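Local coordinates for GTPase activator-like protein (Chaetomium thermophilum, PDB 5HIU), which is the N-terminal helical part of a TSC2 protein, which as a whole probably acts as a GTPase activator, at residues L84-E87 and C88-P92; E96-R99 and S100-H104. All coordinates share one frame; numbering follows the deposited sequence.

Contact 1: L84-E87 and C88-P92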
# COMPACT_ATOMS: atom_id res chain seq x y z
N LEU A 84 -6.27 33.23 4.16
CA LEU A 84 -6.10 33.95 5.39
C LEU A 84 -6.15 32.95 6.53
O LEU A 84 -5.40 33.09 7.50
CB LEU A 84 -7.18 35.01 5.53
CG LEU A 84 -7.39 35.62 6.92
CD1 LEU A 84 -6.21 36.49 7.30
CD2 LEU A 84 -8.69 36.41 6.93
N LEU A 85 -7.04 31.96 6.42
CA LEU A 85 -7.22 30.95 7.47
C LEU A 85 -5.99 30.04 7.55
O LEU A 85 -5.53 29.66 8.62
CB LEU A 85 -8.49 30.13 7.23
CG LEU A 85 -9.85 30.84 7.36
CD1 LEU A 85 -10.99 29.85 7.13
CD2 LEU A 85 -10.05 31.53 8.71
N ILE A 86 -5.45 29.72 6.39
CA ILE A 86 -4.26 28.91 6.27
C ILE A 86 -3.10 29.56 7.00
O ILE A 86 -2.35 28.89 7.72
CB ILE A 86 -3.93 28.69 4.78
CG1 ILE A 86 -4.79 27.55 4.26
CG2 ILE A 86 -2.47 28.36 4.57
CD1 ILE A 86 -4.98 27.58 2.78
N GLU A 87 -2.94 30.87 6.81
CA GLU A 87 -1.89 31.58 7.53
C GLU A 87 -2.17 31.61 9.01
O GLU A 87 -1.25 31.53 9.80
CB GLU A 87 -1.68 33.00 6.99
CG GLU A 87 -1.02 33.05 5.62
CD GLU A 87 0.26 32.23 5.55
OE1 GLU A 87 1.27 32.67 6.14
OE2 GLU A 87 0.26 31.14 4.92
N CYS A 88 -3.45 31.70 9.39
CA CYS A 88 -3.82 31.75 10.81
C CYS A 88 -3.51 30.45 11.56
O CYS A 88 -2.98 30.49 12.67
CB CYS A 88 -5.29 32.13 10.97
SG CYS A 88 -5.64 33.84 10.51
N VAL A 89 -3.83 29.30 10.99
CA VAL A 89 -3.62 28.05 11.71
C VAL A 89 -2.15 27.83 12.05
O VAL A 89 -1.87 27.13 13.00
CB VAL A 89 -4.18 26.83 10.97
CG1 VAL A 89 -5.69 26.90 10.91
CG2 VAL A 89 -3.59 26.69 9.57
N LYS A 90 -1.24 28.42 11.29
CA LYS A 90 0.21 28.31 11.54
C LYS A 90 0.61 28.86 12.91
O LYS A 90 1.53 28.36 13.53
CB LYS A 90 1.01 28.98 10.42
CG LYS A 90 0.95 28.22 9.11
CD LYS A 90 1.31 29.06 7.89
CE LYS A 90 1.17 28.22 6.63
NZ LYS A 90 1.58 28.87 5.34
N TYR A 91 -0.11 29.87 13.38
CA TYR A 91 0.10 30.45 14.71
C TYR A 91 0.43 29.38 15.73
O TYR A 91 -0.34 28.43 15.90
CB TYR A 91 -1.18 31.18 15.13
CG TYR A 91 -1.14 31.90 16.45
CD1 TYR A 91 -0.48 33.11 16.58
CD2 TYR A 91 -1.84 31.41 17.55
CE1 TYR A 91 -0.48 33.80 17.79
CE2 TYR A 91 -1.84 32.09 18.76
CZ TYR A 91 -1.16 33.28 18.86
OH TYR A 91 -1.17 33.96 20.06
N PRO A 92 1.57 29.52 16.43
CA PRO A 92 2.06 28.43 17.26
C PRO A 92 1.25 28.24 18.53
O PRO A 92 0.75 27.13 18.77
CB PRO A 92 3.50 28.84 17.60
CG PRO A 92 3.55 30.31 17.40
CD PRO A 92 2.36 30.75 16.61
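Cys88 takes the backbone oxygen of Leu84 in an i to i+4 helical bond, its N lying 3.1 Å from Leu84 O. Its thiol turns back along the same turn: SG stands anti to its own carbonyl carbon, beside the backbone N, 4.2 Å from Leu84 CD1, while Val58 covers the cysteine from a loop. Val89 N repeats the pattern with a straighter bond to Leu85 O, 2.9 Å long with an N-H...O angle of 157°. Of its two methyls, CG1 comes close to Leu85 O, at 3.6 Å, and CG2 close to Ile86 O, and Trp62 and Leu125 pack on the same side chain. These are the last turns of helix 75-89, one element of an all-helical solenoid whose neighbours, helices 36-52, 59-65 and 115-126, bury the apolar residues here. At Lys90 the pattern gives way: its N makes only a weak bond to Glu87 O, at 3.4 Å. The side chain runs extended beyond CG beside Ile86, NZ ending 4.2 Å from Ile86 CG2. There it meets Glu87, whose chain bends at chi2 (-52°) to bring the carboxylate round, in a salt bridge of 2.7 Å between Lys90 NZ and Glu87 OE2; the ammonium arrives on the syn side, 24° out of the carboxylate plane. Tyr91 N then bonds to Cys88 O at 3.0 Å.

Contact 2: E96-R99 and S100-H104; sequences ELER and SEYFH
With CG anti to its own carbonyl carbon (chi1 -56°) and the ring turned by a chi2 of -21°, Tyr102 folds back along the helix and lays one ring face against Glu98 O. That oxygen sits 3.1 Å above the ring plane, over its centre, and also accepts a hydrogen bond from Tyr102 N at 3.0 Å, so one residue meets this oxygen with both its N-H and its ring face. Beyond the ring, Tyr102 OH comes 4.2 Å from Glu98 CB and is hydrogen-bonded to His59. Glu98 itself extends beyond CG and directs OE1 back to Thr95 N, just before the helix. All this lies in the opening turns of helix 96-107, in the helical solenoid, where i to i+4 bonds run from Ser100 N to Glu96 O (3.0 Å) and from Phe103 N to Arg99 O (3.0 Å, N-H...O angle 166°). Glu101 N is held more loosely, shared between Leu97 O and Glu98 O in two weak bonds. The Arg99 guanidinium is bound elsewhere, NE to Ala133 O and NH1 to Leu125 O, and Ser100 OG bonds to Gly134 O. Phe103 CB rests 3.6 Å from Arg99 O, while its ring stacks on that of Phe135.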
# COMPACT_ATOMS: atom_id res chain seq x y z
N GLU A 96 -5.99 24.52 22.81
CA GLU A 96 -6.55 23.30 22.30
C GLU A 96 -7.99 23.51 21.86
O GLU A 96 -8.41 23.00 20.83
CB GLU A 96 -6.46 22.19 23.35
CG GLU A 96 -6.45 20.79 22.77
CD GLU A 96 -6.54 19.70 23.83
OE1 GLU A 96 -7.34 18.77 23.63
OE2 GLU A 96 -5.81 19.77 24.85
N LEU A 97 -8.75 24.30 22.61
CA LEU A 97 -10.12 24.59 22.24
C LEU A 97 -10.15 25.42 20.97
O LEU A 97 -11.10 25.33 20.19
CB LEU A 97 -10.83 25.35 23.36
CG LEU A 97 -12.33 25.60 23.15
CD1 LEU A 97 -13.12 24.33 23.44
CD2 LEU A 97 -12.84 26.76 24.01
N GLU A 98 -9.13 26.25 20.77
CA GLU A 98 -9.01 27.08 19.56
C GLU A 98 -8.66 26.21 18.34
O GLU A 98 -9.23 26.40 17.25
CB GLU A 98 -7.98 28.21 19.77
CG GLU A 98 -8.53 29.38 20.57
CD GLU A 98 -7.48 30.39 21.05
OE1 GLU A 98 -6.28 30.02 21.19
OE2 GLU A 98 -7.85 31.56 21.32
N ARG A 99 -7.75 25.26 18.53
CA ARG A 99 -7.43 24.29 17.48
C ARG A 99 -8.64 23.47 17.11
O ARG A 99 -8.82 23.10 15.95
CB ARG A 99 -6.31 23.36 17.93
CG ARG A 99 -4.95 24.02 17.96
CD ARG A 99 -3.95 23.07 18.56
NE ARG A 99 -3.88 21.86 17.75
CZ ARG A 99 -3.19 21.76 16.62
NH1 ARG A 99 -2.50 22.80 16.15
NH2 ARG A 99 -3.19 20.63 15.95
N SER A 100 -9.49 23.18 18.08
CA SER A 100 -10.66 22.39 17.80
C SER A 100 -11.61 23.16 16.91
O SER A 100 -12.29 22.59 16.08
CB SER A 100 -11.36 21.97 19.08
OG SER A 100 -11.95 20.71 18.88
N GLU A 101 -11.64 24.47 17.06
CA GLU A 101 -12.59 25.26 16.32
C GLU A 101 -12.10 25.50 14.91
O GLU A 101 -12.87 25.60 13.94
CB GLU A 101 -12.82 26.59 17.03
CG GLU A 101 -14.05 27.32 16.54
CD GLU A 101 -14.39 28.50 17.42
OE1 GLU A 101 -14.36 28.36 18.68
OE2 GLU A 101 -14.70 29.57 16.82
N TYR A 102 -10.79 25.57 14.77
CA TYR A 102 -10.20 25.66 13.47
C TYR A 102 -10.44 24.36 12.70
O TYR A 102 -10.89 24.38 11.55
CB TYR A 102 -8.71 25.99 13.60
CG TYR A 102 -8.42 27.27 14.38
CD1 TYR A 102 -9.38 28.27 14.55
CD2 TYR A 102 -7.16 27.49 14.92
CE1 TYR A 102 -9.09 29.41 15.27
CE2 TYR A 102 -6.87 28.64 15.62
CZ TYR A 102 -7.84 29.59 15.79
OH TYR A 102 -7.54 30.72 16.48
N PHE A 103 -10.21 23.22 13.32
CA PHE A 103 -10.43 21.96 12.63
C PHE A 103 -11.87 21.84 12.09
O PHE A 103 -12.09 21.44 10.96
CB PHE A 103 -10.08 20.80 13.55
CG PHE A 103 -10.42 19.46 12.99
CD1 PHE A 103 -9.52 18.78 12.19
CD2 PHE A 103 -11.64 18.86 13.28
CE1 PHE A 103 -9.83 17.52 11.68
CE2 PHE A 103 -11.95 17.61 12.77
CZ PHE A 103 -11.05 16.94 11.97
N HIS A 104 -12.86 22.19 12.88
CA HIS A 104 -14.24 22.01 12.42
C HIS A 104 -14.64 23.01 11.37
O HIS A 104 -15.43 22.69 10.48
CB HIS A 104 -15.17 22.04 13.61
CG HIS A 104 -14.99 20.85 14.49
ND1 HIS A 104 -14.43 20.93 15.74
CD2 HIS A 104 -15.24 19.54 14.27
CE1 HIS A 104 -14.36 19.72 16.27
NE2 HIS A 104 -14.86 18.86 15.40

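Contact 1 lies in the last part of helix 75-89 and the residues that follow it, and contact 2 opens helix 96-107, the next helix in the chain, with their centres about 12 Å apart. They touch directly through packing of Val89 CG1 on Tyr102 CB, at 4.1 Å. Two further residues tie them together: Trp62 of helix 59-65 meets both Val89 and the Tyr102 ring, the two ring planes inclined at about 40°, and Leu125 of helix 115-126 packs on Val89, Tyr102 and Phe103. Both contacts lie toward one end of the elongated chain, their centres about 32 and 31 Å from its centre.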